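Local coordinates for pesticidal crystal protein Cry4Aa (Bacillus thuringiensis, PDB 2C9K) that lyses insect midgut epithelial cells by colloid osmosis after binding to them, acting as a mosquito-larvicidal, pore-forming toxin, at residues 272-277 against 438-443; 368-373 against 445-450; 520-525 against 568-573. All coordinates share one frame; numbering follows the deposited sequence.

Interaction 1: residues 272-277 against 438-443; sequences SPYKYY and KSLSIP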
loop_
_atom_site.group_PDB
_atom_site.type_symbol
_atom_site.label_atom_id
_atom_site.label_comp_id
_atom_site.label_asym_id
_atom_site.label_seq_id
_atom_site.Cartn_x
_atom_site.Cartn_y
_atom_site.Cartn_z
ATOM N N SER A 272 3.258 -9.824 26.804
ATOM C CA SER A 272 3.537 -8.527 27.413
ATOM C C SER A 272 2.215 -7.973 27.920
ATOM O O SER A 272 1.161 -8.316 27.397
ATOM C CB SER A 272 4.145 -7.579 26.387
ATOM O OG SER A 272 5.340 -8.128 25.855
ATOM N N PRO A 273 2.253 -7.113 28.949
ATOM C CA PRO A 273 1.035 -6.523 29.525
ATOM C C PRO A 273 0.390 -5.397 28.727
ATOM O O PRO A 273 -0.807 -5.146 28.861
ATOM C CB PRO A 273 1.507 -6.040 30.889
ATOM C CG PRO A 273 2.889 -5.570 30.576
ATOM C CD PRO A 273 3.440 -6.702 29.719
ATOM N N TYR A 274 1.180 -4.723 27.904
ATOM C CA TYR A 274 0.681 -3.605 27.116
ATOM C C TYR A 274 -0.647 -3.856 26.406
ATOM O O TYR A 274 -1.328 -2.912 25.998
ATOM C CB TYR A 274 1.750 -3.176 26.109
ATOM C CG TYR A 274 3.085 -3.009 26.773
ATOM C CD1 TYR A 274 4.075 -3.976 26.632
ATOM C CD2 TYR A 274 3.328 -1.932 27.628
ATOM C CE1 TYR A 274 5.277 -3.882 27.333
ATOM C CE2 TYR A 274 4.524 -1.826 28.331
ATOM C CZ TYR A 274 5.492 -2.809 28.178
ATOM O OH TYR A 274 6.676 -2.729 28.870
ATOM N N LYS A 275 -1.022 -5.119 26.260
ATOM C CA LYS A 275 -2.277 -5.434 25.598
ATOM C C LYS A 275 -3.463 -5.006 26.453
ATOM O O LYS A 275 -4.590 -4.955 25.968
ATOM C CB LYS A 275 -2.356 -6.933 25.299
ATOM C CG LYS A 275 -2.069 -7.817 26.500
ATOM C CD LYS A 275 -2.099 -9.283 26.128
ATOM C CE LYS A 275 -2.039 -10.156 27.365
ATOM N NZ LYS A 275 -1.949 -11.609 27.031
ATOM N N TYR A 276 -3.206 -4.683 27.719
ATOM C CA TYR A 276 -4.268 -4.278 28.646
ATOM C C TYR A 276 -4.429 -2.767 28.746
ATOM O O TYR A 276 -5.341 -2.275 29.398
ATOM C CB TYR A 276 -4.007 -4.860 30.042
ATOM C CG TYR A 276 -4.077 -6.373 30.116
ATOM C CD1 TYR A 276 -3.001 -7.113 30.600
ATOM C CD2 TYR A 276 -5.215 -7.066 29.702
ATOM C CE1 TYR A 276 -3.050 -8.497 30.668
ATOM C CE2 TYR A 276 -5.276 -8.457 29.767
ATOM C CZ TYR A 276 -4.184 -9.160 30.249
ATOM O OH TYR A 276 -4.213 -10.529 30.294
ATOM N N TYR A 277 -3.527 -2.038 28.099
ATOM C CA TYR A 277 -3.574 -0.583 28.089
ATOM C C TYR A 277 -4.535 -0.118 27.012
ATOM O O TYR A 277 -5.000 -0.912 26.190
ATOM C CB TYR A 277 -2.195 -0.004 27.801
ATOM C CG TYR A 277 -1.269 -0.021 28.984
ATOM C CD1 TYR A 277 -0.917 -1.219 29.603
ATOM C CD2 TYR A 277 -0.750 1.165 29.499
ATOM C CE1 TYR A 277 -0.075 -1.233 30.709
ATOM C CE2 TYR A 277 0.091 1.163 30.598
ATOM C CZ TYR A 277 0.423 -0.037 31.195
ATOM O OH TYR A 277 1.259 -0.039 32.273
ATOM N N LYS A 438 9.872 0.171 15.756
ATOM C CA LYS A 438 9.501 0.897 16.971
ATOM C C LYS A 438 9.393 -0.086 18.116
ATOM O O LYS A 438 9.383 -1.295 17.901
ATOM C CB LYS A 438 8.156 1.622 16.804
ATOM C CG LYS A 438 8.277 3.030 16.263
ATOM C CD LYS A 438 6.931 3.647 15.950
ATOM C CE LYS A 438 6.133 3.961 17.206
ATOM N NZ LYS A 438 6.612 5.154 17.949
ATOM N N SER A 439 9.286 0.429 19.332
ATOM C CA SER A 439 9.190 -0.437 20.493
ATOM C C SER A 439 8.430 0.234 21.635
ATOM O O SER A 439 8.589 1.433 21.873
ATOM C CB SER A 439 10.601 -0.798 20.950
ATOM O OG SER A 439 10.629 -2.046 21.610
ATOM N N LEU A 440 7.584 -0.538 22.320
ATOM C CA LEU A 440 6.828 -0.041 23.467
ATOM C C LEU A 440 7.389 -0.738 24.698
ATOM O O LEU A 440 7.405 -1.965 24.774
ATOM C CB LEU A 440 5.332 -0.355 23.329
ATOM C CG LEU A 440 4.422 -0.268 24.574
ATOM C CD1 LEU A 440 4.634 1.038 25.316
ATOM C CD2 LEU A 440 2.961 -0.389 24.147
ATOM N N SER A 441 7.875 0.048 25.649
ATOM C CA SER A 441 8.442 -0.495 26.878
ATOM C C SER A 441 8.521 0.595 27.922
ATOM O O SER A 441 8.937 1.721 27.642
ATOM C CB SER A 441 9.847 -1.031 26.635
ATOM O OG SER A 441 10.748 0.043 26.458
ATOM N N ILE A 442 8.115 0.251 29.131
ATOM C CA ILE A 442 8.139 1.176 30.245
ATOM C C ILE A 442 9.088 0.526 31.240
ATOM O O ILE A 442 8.660 -0.228 32.113
ATOM C CB ILE A 442 6.737 1.306 30.838
ATOM C CG1 ILE A 442 5.752 1.638 29.713
ATOM C CG2 ILE A 442 6.719 2.372 31.904
ATOM C CD1 ILE A 442 4.314 1.590 30.119
ATOM N N PRO A 443 10.400 0.787 31.097
ATOM C CA PRO A 443 11.436 0.226 31.975
ATOM C C PRO A 443 11.166 0.470 33.451
ATOM O O PRO A 443 11.350 -0.411 34.282
ATOM C CB PRO A 443 12.707 0.923 31.499
ATOM C CG PRO A 443 12.436 1.149 30.047
ATOM C CD PRO A 443 11.006 1.644 30.064
#
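Tyr274 lays the flat of its ring against Leu440 in a CH-pi contact. Leu440 CG stands 3.9 Å from the centroid of the Tyr274 ring, 23° off its normal, displaced from the centre toward CD2. With Leu440 CG anti to its backbone N (chi1 164°), the branch is carried to the ring, and Leu440 CD2 reaches back to Tyr274 CB at 3.6 Å. The two side chains run antiparallel where they overlap. Over the other face of the phenol sits Pro273 CG, so that the ring lies between a proline of its own segment and a leucine from the other.

Further apolar contact comes at the rim. Ile442 CD1 lies in the plane of the Tyr274 ring, 3.9 Å from CE2, and the same methyl meets Tyr277 tip to tip, 4.3 Å from its CE2.

In fold terms, a 3-10 turn, closed by the bond from Tyr277 N to Tyr274 O (3.2 Å), is set against strand 432-440 and the residues that follow it. That strand is an outermost one of the three-stranded sheet in the beta-prism domain of the toxin, domain II of the three-domain Cry architecture. Helix 279-286 follows the turn and supplies Tyr281, Ser285 and Leu286 as further neighbours of Leu440.

Polar contact is sparser and centres on the phenol oxygen. Ile442 N gives a weak hydrogen bond of 3.3 Å to Tyr274 OH, with an angle of 159° at the hydrogen. The stronger partner is the carbonyl of Thr448, to which the same hydroxyl donates, so one oxygen joins residues from both ends of the loop between strands 432-440 and 450-457. Tyr277 OH probably pairs with the hydroxyl of Tyr446.

Interaction 2: residues 368-373 against 445-450; sequences NDYNNI and TYKTQV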
loop_
_atom_site.group_PDB
_atom_site.type_symbol
_atom_site.label_atom_id
_atom_site.label_comp_id
_atom_site.label_asym_id
_atom_site.label_seq_id
_atom_site.Cartn_x
_atom_site.Cartn_y
_atom_site.Cartn_z
ATOM N N ASN A 368 6.990 -11.355 34.290
ATOM C CA ASN A 368 7.538 -10.020 34.199
ATOM C C ASN A 368 9.046 -10.154 34.087
ATOM O O ASN A 368 9.786 -9.814 35.011
ATOM C CB ASN A 368 7.173 -9.197 35.420
ATOM C CG ASN A 368 7.736 -7.805 35.351
ATOM O OD1 ASN A 368 7.824 -7.216 34.278
ATOM N ND2 ASN A 368 8.121 -7.266 36.491
ATOM N N ASP A 369 9.484 -10.662 32.937
ATOM C CA ASP A 369 10.898 -10.888 32.656
ATOM C C ASP A 369 11.247 -10.469 31.215
ATOM O O ASP A 369 10.375 -10.408 30.349
ATOM C CB ASP A 369 11.212 -12.367 32.880
ATOM C CG ASP A 369 12.549 -12.583 33.551
ATOM O OD1 ASP A 369 12.842 -13.748 33.904
ATOM O OD2 ASP A 369 13.305 -11.595 33.723
ATOM N N TYR A 370 12.521 -10.185 30.961
ATOM C CA TYR A 370 12.952 -9.739 29.635
ATOM C C TYR A 370 12.571 -10.665 28.483
ATOM O O TYR A 370 12.793 -11.871 28.558
ATOM C CB TYR A 370 14.475 -9.535 29.601
ATOM C CG TYR A 370 15.012 -8.531 30.602
ATOM C CD1 TYR A 370 15.740 -8.948 31.718
ATOM C CD2 TYR A 370 14.777 -7.169 30.444
ATOM C CE1 TYR A 370 16.216 -8.032 32.653
ATOM C CE2 TYR A 370 15.246 -6.246 31.372
ATOM C CZ TYR A 370 15.964 -6.682 32.478
ATOM O OH TYR A 370 16.405 -5.765 33.413
ATOM N N ASN A 371 11.988 -10.102 27.424
ATOM C CA ASN A 371 11.638 -10.884 26.236
ATOM C C ASN A 371 12.216 -10.185 25.007
ATOM O O ASN A 371 11.723 -10.336 23.885
ATOM C CB ASN A 371 10.116 -11.080 26.088
ATOM C CG ASN A 371 9.334 -9.772 26.007
ATOM O OD1 ASN A 371 8.113 -9.792 25.874
ATOM N ND2 ASN A 371 10.023 -8.641 26.091
ATOM N N ASN A 372 13.288 -9.434 25.258
ATOM C CA ASN A 372 14.026 -8.667 24.257
ATOM C C ASN A 372 14.600 -9.484 23.102
ATOM O O ASN A 372 14.678 -10.711 23.155
ATOM C CB ASN A 372 15.198 -7.947 24.924
ATOM C CG ASN A 372 14.760 -6.956 25.960
ATOM O OD1 ASN A 372 13.883 -7.238 26.778
ATOM N ND2 ASN A 372 15.380 -5.782 25.946
ATOM N N ILE A 373 15.021 -8.768 22.065
ATOM C CA ILE A 373 15.642 -9.377 20.899
ATOM C C ILE A 373 17.124 -9.530 21.244
ATOM O O ILE A 373 17.757 -8.585 21.716
ATOM C CB ILE A 373 15.509 -8.465 19.647
ATOM C CG1 ILE A 373 14.041 -8.333 19.245
ATOM C CG2 ILE A 373 16.312 -9.039 18.494
ATOM C CD1 ILE A 373 13.813 -7.447 18.035
ATOM N N THR A 445 8.928 0.090 35.067
ATOM C CA THR A 445 7.983 -0.861 35.643
ATOM C C THR A 445 8.086 -2.289 35.126
ATOM O O THR A 445 8.024 -3.240 35.902
ATOM C CB THR A 445 6.534 -0.368 35.402
ATOM O OG1 THR A 445 6.369 0.941 35.972
ATOM C CG2 THR A 445 5.530 -1.333 36.010
ATOM N N TYR A 446 8.239 -2.441 33.816
ATOM C CA TYR A 446 8.302 -3.764 33.219
ATOM C C TYR A 446 9.625 -4.126 32.582
ATOM O O TYR A 446 10.468 -3.267 32.303
ATOM C CB TYR A 446 7.220 -3.907 32.156
ATOM C CG TYR A 446 5.880 -3.348 32.555
ATOM C CD1 TYR A 446 5.644 -1.979 32.542
ATOM C CD2 TYR A 446 4.843 -4.193 32.927
ATOM C CE1 TYR A 446 4.407 -1.468 32.884
ATOM C CE2 TYR A 446 3.601 -3.691 33.271
ATOM C CZ TYR A 446 3.390 -2.330 33.247
ATOM O OH TYR A 446 2.153 -1.843 33.581
ATOM N N LYS A 447 9.785 -5.426 32.346
ATOM C CA LYS A 447 10.977 -5.962 31.707
ATOM C C LYS A 447 10.609 -6.398 30.295
ATOM O O LYS A 447 11.486 -6.690 29.484
ATOM C CB LYS A 447 11.524 -7.158 32.483
ATOM C CG LYS A 447 12.179 -6.794 33.788
ATOM C CD LYS A 447 12.796 -8.020 34.425
ATOM C CE LYS A 447 13.370 -7.692 35.786
ATOM N NZ LYS A 447 14.281 -6.530 35.676
ATOM N N THR A 448 9.309 -6.442 30.016
ATOM C CA THR A 448 8.826 -6.837 28.705
ATOM C C THR A 448 8.839 -5.656 27.764
ATOM O O THR A 448 8.777 -4.509 28.192
ATOM C CB THR A 448 7.398 -7.375 28.757
ATOM O OG1 THR A 448 6.581 -6.464 29.487
ATOM C CG2 THR A 448 7.356 -8.716 29.423
ATOM N N GLN A 449 8.907 -5.957 26.475
ATOM C CA GLN A 449 8.944 -4.939 25.432
ATOM C C GLN A 449 8.305 -5.541 24.183
ATOM O O GLN A 449 8.569 -6.697 23.844
ATOM C CB GLN A 449 10.399 -4.568 25.154
ATOM C CG GLN A 449 10.608 -3.346 24.300
ATOM C CD GLN A 449 12.084 -3.089 24.023
ATOM O OE1 GLN A 449 12.447 -2.120 23.354
ATOM N NE2 GLN A 449 12.940 -3.959 24.539
ATOM N N VAL A 450 7.445 -4.766 23.525
ATOM C CA VAL A 450 6.765 -5.208 22.303
ATOM C C VAL A 450 7.316 -4.430 21.109
ATOM O O VAL A 450 7.405 -3.199 21.147
ATOM C CB VAL A 450 5.242 -4.956 22.374
ATOM C CG1 VAL A 450 4.612 -5.238 21.035
ATOM C CG2 VAL A 450 4.616 -5.844 23.421
HETATM O O HOH W 1 12.575 -4.920 27.647
#
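Lys447 lies across one face of Tyr370, and its side chain can be followed atom by atom. CB starts beside the backbone, 3.5 Å from Tyr370 N and already over the ring face. CG lies 3.9 Å from Tyr370 CE2. CD sits 4.0 Å from the ring centroid, 15° off the normal, and also touches Asp369 OD2 at 3.7 Å. A bend at chi4 (-52°) then turns NZ to Tyr370 OH, where it donates a hydrogen bond of 3.2 Å. The Asp369 carboxylate stays well short of a salt bridge with that amine.

The backbone of Lys447 is held as well. Its N-H bonds to Asn368 OD1 (3.3 Å), while a water links its carbonyl oxygen to Asn372 OD1; the amide nitrogen of Asn372 turns to the Phe313 carbonyl. Nearby, Asn371 ND2 makes a weak bond of 3.3 Å to Gln449 O.

Both segments belong to hairpin loops, 353-362 to 373-381 and 432-440 to 450-457, which join strands of two different sheets. They correspond to apical loops of the domain II beta-prism of Cry toxins, where in relatives such loops take part in receptor recognition.

Interaction 3: residues 520-525 against 568-573; sequences FIRIRY and FQYLEF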
loop_
_atom_site.group_PDB
_atom_site.type_symbol
_atom_site.label_atom_id
_atom_site.label_comp_id
_atom_site.label_asym_id
_atom_site.label_seq_id
_atom_site.Cartn_x
_atom_site.Cartn_y
_atom_site.Cartn_z
ATOM N N PHE A 520 4.018 18.241 -18.925
ATOM C CA PHE A 520 3.015 19.111 -18.347
ATOM C C PHE A 520 2.979 18.468 -16.971
ATOM O O PHE A 520 2.902 17.245 -16.870
ATOM C CB PHE A 520 1.649 18.979 -19.044
ATOM C CG PHE A 520 1.523 19.816 -20.287
ATOM C CD1 PHE A 520 1.048 19.263 -21.474
ATOM C CD2 PHE A 520 1.949 21.144 -20.292
ATOM C CE1 PHE A 520 1.011 20.013 -22.644
ATOM C CE2 PHE A 520 1.914 21.905 -21.467
ATOM C CZ PHE A 520 1.447 21.335 -22.642
ATOM N N ILE A 521 3.113 19.244 -15.908
ATOM C CA ILE A 521 3.037 18.604 -14.614
ATOM C C ILE A 521 1.580 18.815 -14.157
ATOM O O ILE A 521 1.041 19.914 -14.248
ATOM C CB ILE A 521 4.158 19.146 -13.611
ATOM C CG1 ILE A 521 3.537 19.808 -12.393
ATOM C CG2 ILE A 521 5.139 20.055 -14.335
ATOM C CD1 ILE A 521 3.032 18.826 -11.404
ATOM N N ARG A 522 0.941 17.724 -13.734
ATOM C CA ARG A 522 -0.464 17.720 -13.307
ATOM C C ARG A 522 -0.581 17.311 -11.844
ATOM O O ARG A 522 0.168 16.461 -11.383
ATOM C CB ARG A 522 -1.236 16.734 -14.182
ATOM C CG ARG A 522 -2.707 16.666 -13.920
ATOM C CD ARG A 522 -3.369 15.745 -14.918
ATOM N NE ARG A 522 -3.213 14.332 -14.580
ATOM C CZ ARG A 522 -3.625 13.332 -15.357
ATOM N NH1 ARG A 522 -4.205 13.593 -16.519
ATOM N NH2 ARG A 522 -3.482 12.071 -14.969
ATOM N N ILE A 523 -1.527 17.897 -11.120
ATOM C CA ILE A 523 -1.695 17.604 -9.696
ATOM C C ILE A 523 -3.043 16.978 -9.310
ATOM O O ILE A 523 -4.096 17.424 -9.771
ATOM C CB ILE A 523 -1.490 18.906 -8.875
ATOM C CG1 ILE A 523 -0.004 19.215 -8.766
ATOM C CG2 ILE A 523 -2.090 18.781 -7.494
ATOM C CD1 ILE A 523 0.246 20.545 -8.126
ATOM N N ARG A 524 -3.000 15.943 -8.467
ATOM C CA ARG A 524 -4.213 15.273 -7.982
ATOM C C ARG A 524 -4.349 15.726 -6.534
ATOM O O ARG A 524 -3.603 15.279 -5.665
ATOM C CB ARG A 524 -4.070 13.744 -8.043
ATOM C CG ARG A 524 -5.358 12.976 -7.699
ATOM C CD ARG A 524 -5.274 11.497 -8.083
ATOM N NE ARG A 524 -6.563 10.794 -8.037
ATOM C CZ ARG A 524 -7.098 10.235 -6.949
ATOM N NH1 ARG A 524 -6.470 10.284 -5.784
ATOM N NH2 ARG A 524 -8.264 9.608 -7.028
ATOM N N TYR A 525 -5.306 16.612 -6.282
ATOM C CA TYR A 525 -5.497 17.175 -4.950
ATOM C C TYR A 525 -6.952 17.175 -4.521
ATOM O O TYR A 525 -7.845 16.841 -5.293
ATOM C CB TYR A 525 -5.036 18.627 -4.956
ATOM C CG TYR A 525 -6.024 19.498 -5.708
ATOM C CD1 TYR A 525 -6.841 20.414 -5.035
ATOM C CD2 TYR A 525 -6.220 19.331 -7.079
ATOM C CE1 TYR A 525 -7.826 21.131 -5.711
ATOM C CE2 TYR A 525 -7.205 20.044 -7.760
ATOM C CZ TYR A 525 -8.002 20.936 -7.070
ATOM O OH TYR A 525 -8.981 21.618 -7.746
ATOM N N PHE A 568 -11.346 13.935 -4.885
ATOM C CA PHE A 568 -10.047 14.275 -5.452
ATOM C C PHE A 568 -10.214 14.560 -6.934
ATOM O O PHE A 568 -10.894 13.818 -7.642
ATOM C CB PHE A 568 -9.041 13.142 -5.247
ATOM C CG PHE A 568 -8.624 12.959 -3.811
ATOM C CD1 PHE A 568 -9.403 12.214 -2.932
ATOM C CD2 PHE A 568 -7.472 13.573 -3.328
ATOM C CE1 PHE A 568 -9.048 12.085 -1.600
ATOM C CE2 PHE A 568 -7.106 13.453 -1.995
ATOM C CZ PHE A 568 -7.898 12.706 -1.127
ATOM N N GLN A 569 -9.608 15.648 -7.398
ATOM C CA GLN A 569 -9.693 16.030 -8.802
ATOM C C GLN A 569 -8.328 16.319 -9.414
ATOM O O GLN A 569 -7.303 16.261 -8.724
ATOM C CB GLN A 569 -10.624 17.231 -8.955
ATOM C CG GLN A 569 -12.080 16.874 -8.682
ATOM C CD GLN A 569 -12.601 15.802 -9.634
ATOM O OE1 GLN A 569 -13.639 15.183 -9.382
ATOM N NE2 GLN A 569 -11.885 15.588 -10.743
ATOM N N TYR A 570 -8.309 16.629 -10.707
ATOM C CA TYR A 570 -7.053 16.880 -11.397
ATOM C C TYR A 570 -6.902 18.240 -12.052
ATOM O O TYR A 570 -7.742 18.653 -12.848
ATOM C CB TYR A 570 -6.831 15.828 -12.483
ATOM C CG TYR A 570 -6.697 14.399 -12.006
ATOM C CD1 TYR A 570 -7.768 13.733 -11.407
ATOM C CD2 TYR A 570 -5.508 13.689 -12.213
ATOM C CE1 TYR A 570 -7.663 12.394 -11.030
ATOM C CE2 TYR A 570 -5.392 12.350 -11.841
ATOM C CZ TYR A 570 -6.475 11.712 -11.253
ATOM O OH TYR A 570 -6.367 10.395 -10.899
ATOM N N LEU A 571 -5.813 18.927 -11.725
ATOM C CA LEU A 571 -5.513 20.220 -12.335
ATOM C C LEU A 571 -4.122 20.120 -12.932
ATOM O O LEU A 571 -3.261 19.418 -12.401
ATOM C CB LEU A 571 -5.574 21.364 -11.319
ATOM C CG LEU A 571 -6.966 21.988 -11.205
ATOM C CD1 LEU A 571 -6.956 23.140 -10.209
ATOM C CD2 LEU A 571 -7.401 22.461 -12.585
ATOM N N GLU A 572 -3.912 20.828 -14.037
ATOM C CA GLU A 572 -2.646 20.799 -14.752
ATOM C C GLU A 572 -2.137 22.211 -14.998
ATOM O O GLU A 572 -2.911 23.106 -15.331
ATOM C CB GLU A 572 -2.871 20.093 -16.085
ATOM C CG GLU A 572 -1.639 19.741 -16.863
ATOM C CD GLU A 572 -1.980 18.977 -18.129
ATOM O OE1 GLU A 572 -2.688 17.945 -18.037
ATOM O OE2 GLU A 572 -1.541 19.406 -19.217
ATOM N N PHE A 573 -0.837 22.420 -14.829
ATOM C CA PHE A 573 -0.268 23.734 -15.066
ATOM C C PHE A 573 -0.199 23.951 -16.573
ATOM O O PHE A 573 -0.029 23.000 -17.333
ATOM C CB PHE A 573 1.128 23.831 -14.471
ATOM C CG PHE A 573 1.165 23.686 -12.985
ATOM C CD1 PHE A 573 1.451 22.461 -12.402
ATOM C CD2 PHE A 573 0.950 24.784 -12.164
ATOM C CE1 PHE A 573 1.526 22.331 -11.021
ATOM C CE2 PHE A 573 1.022 24.668 -10.782
ATOM C CZ PHE A 573 1.312 23.438 -10.206
HETATM O O HOH W 2 2.470 21.884 -16.651
HETATM O O HOH W 3 -5.533 16.241 -17.883
HETATM O O HOH W 4 -9.062 10.237 -9.355
#
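Arg524 and Tyr570 face each other as an antiparallel non-hydrogen-bonded pair, and their side chains fold together. Arg524 CG, anti to its backbone N (chi1 -173°), lies over the face of the Tyr570 ring, 4.1 Å from the centroid. The extended chain goes on past the phenol, and beyond it the guanidinium is covered on one face by Phe568 CB, 3.9 Å from NH1. Arg522 approaches the same tyrosine differently: its bend at chi3 (80°) brings NE to 3.4 Å from Tyr570 CD2, and the ring stands edge-on over the guanidinium with the planes 83° apart.

Backbone bonds fix this register. Ile523 and Leu571 exchange a pair, with Leu571 N to Ile523 O at 3.0 Å; Tyr525 and Gln569 form a second, and Phe573 N reaches Ile521 O at 3.2 Å. Across the sheet from the arginines, Ile523 CD1 packs on Phe573 CE1 (3.6 Å), and the Tyr525 ring meets Leu571, with CE2 4.0 Å from Leu571 CD1.

Farther out, strand 600-609, on the other flank of strand 517-527, anchors both arginines through salt bridges, Arg522 with Glu606 and Arg524 with Asp603, and these carboxylates probably offset the positive charge crowded round Tyr570. The Tyr251 hydroxyl bonds to that of Tyr570, and the Tyr251 ring makes a cation-pi contact with Arg522. On the apolar face, strands 536-541 and 545-550 bring Ile537, Leu539, Leu547 and Met549 against Ile521, Ile523, Leu571 and Phe573. One sheet thus packs its apolar face on a second, as expected of the beta-sandwich that forms domain III of the Cry toxins.

How the interactions relate
Interactions 1 and 2 are neighbours in the beta-prism domain, their centres 8 Å apart, and they share the loop between strands 432-440 and 450-457. They probably join through side-chain hydrogen bonds such as Ser439 OG with Gln449 OE1. Interaction 3 lies on the opposite side of the chain's centre, its nearest atoms about 24 Å from interaction 1. All three are partly buried. Interaction 1, mostly ring and aliphatic packing, has no exposed residue among those that touch; interaction 2, buried at one end and exposed at the other, relies on side-chain amides, an amine and water. Interaction 3 alone is strand pairing, apolar toward the sandwich core and charged on its other face.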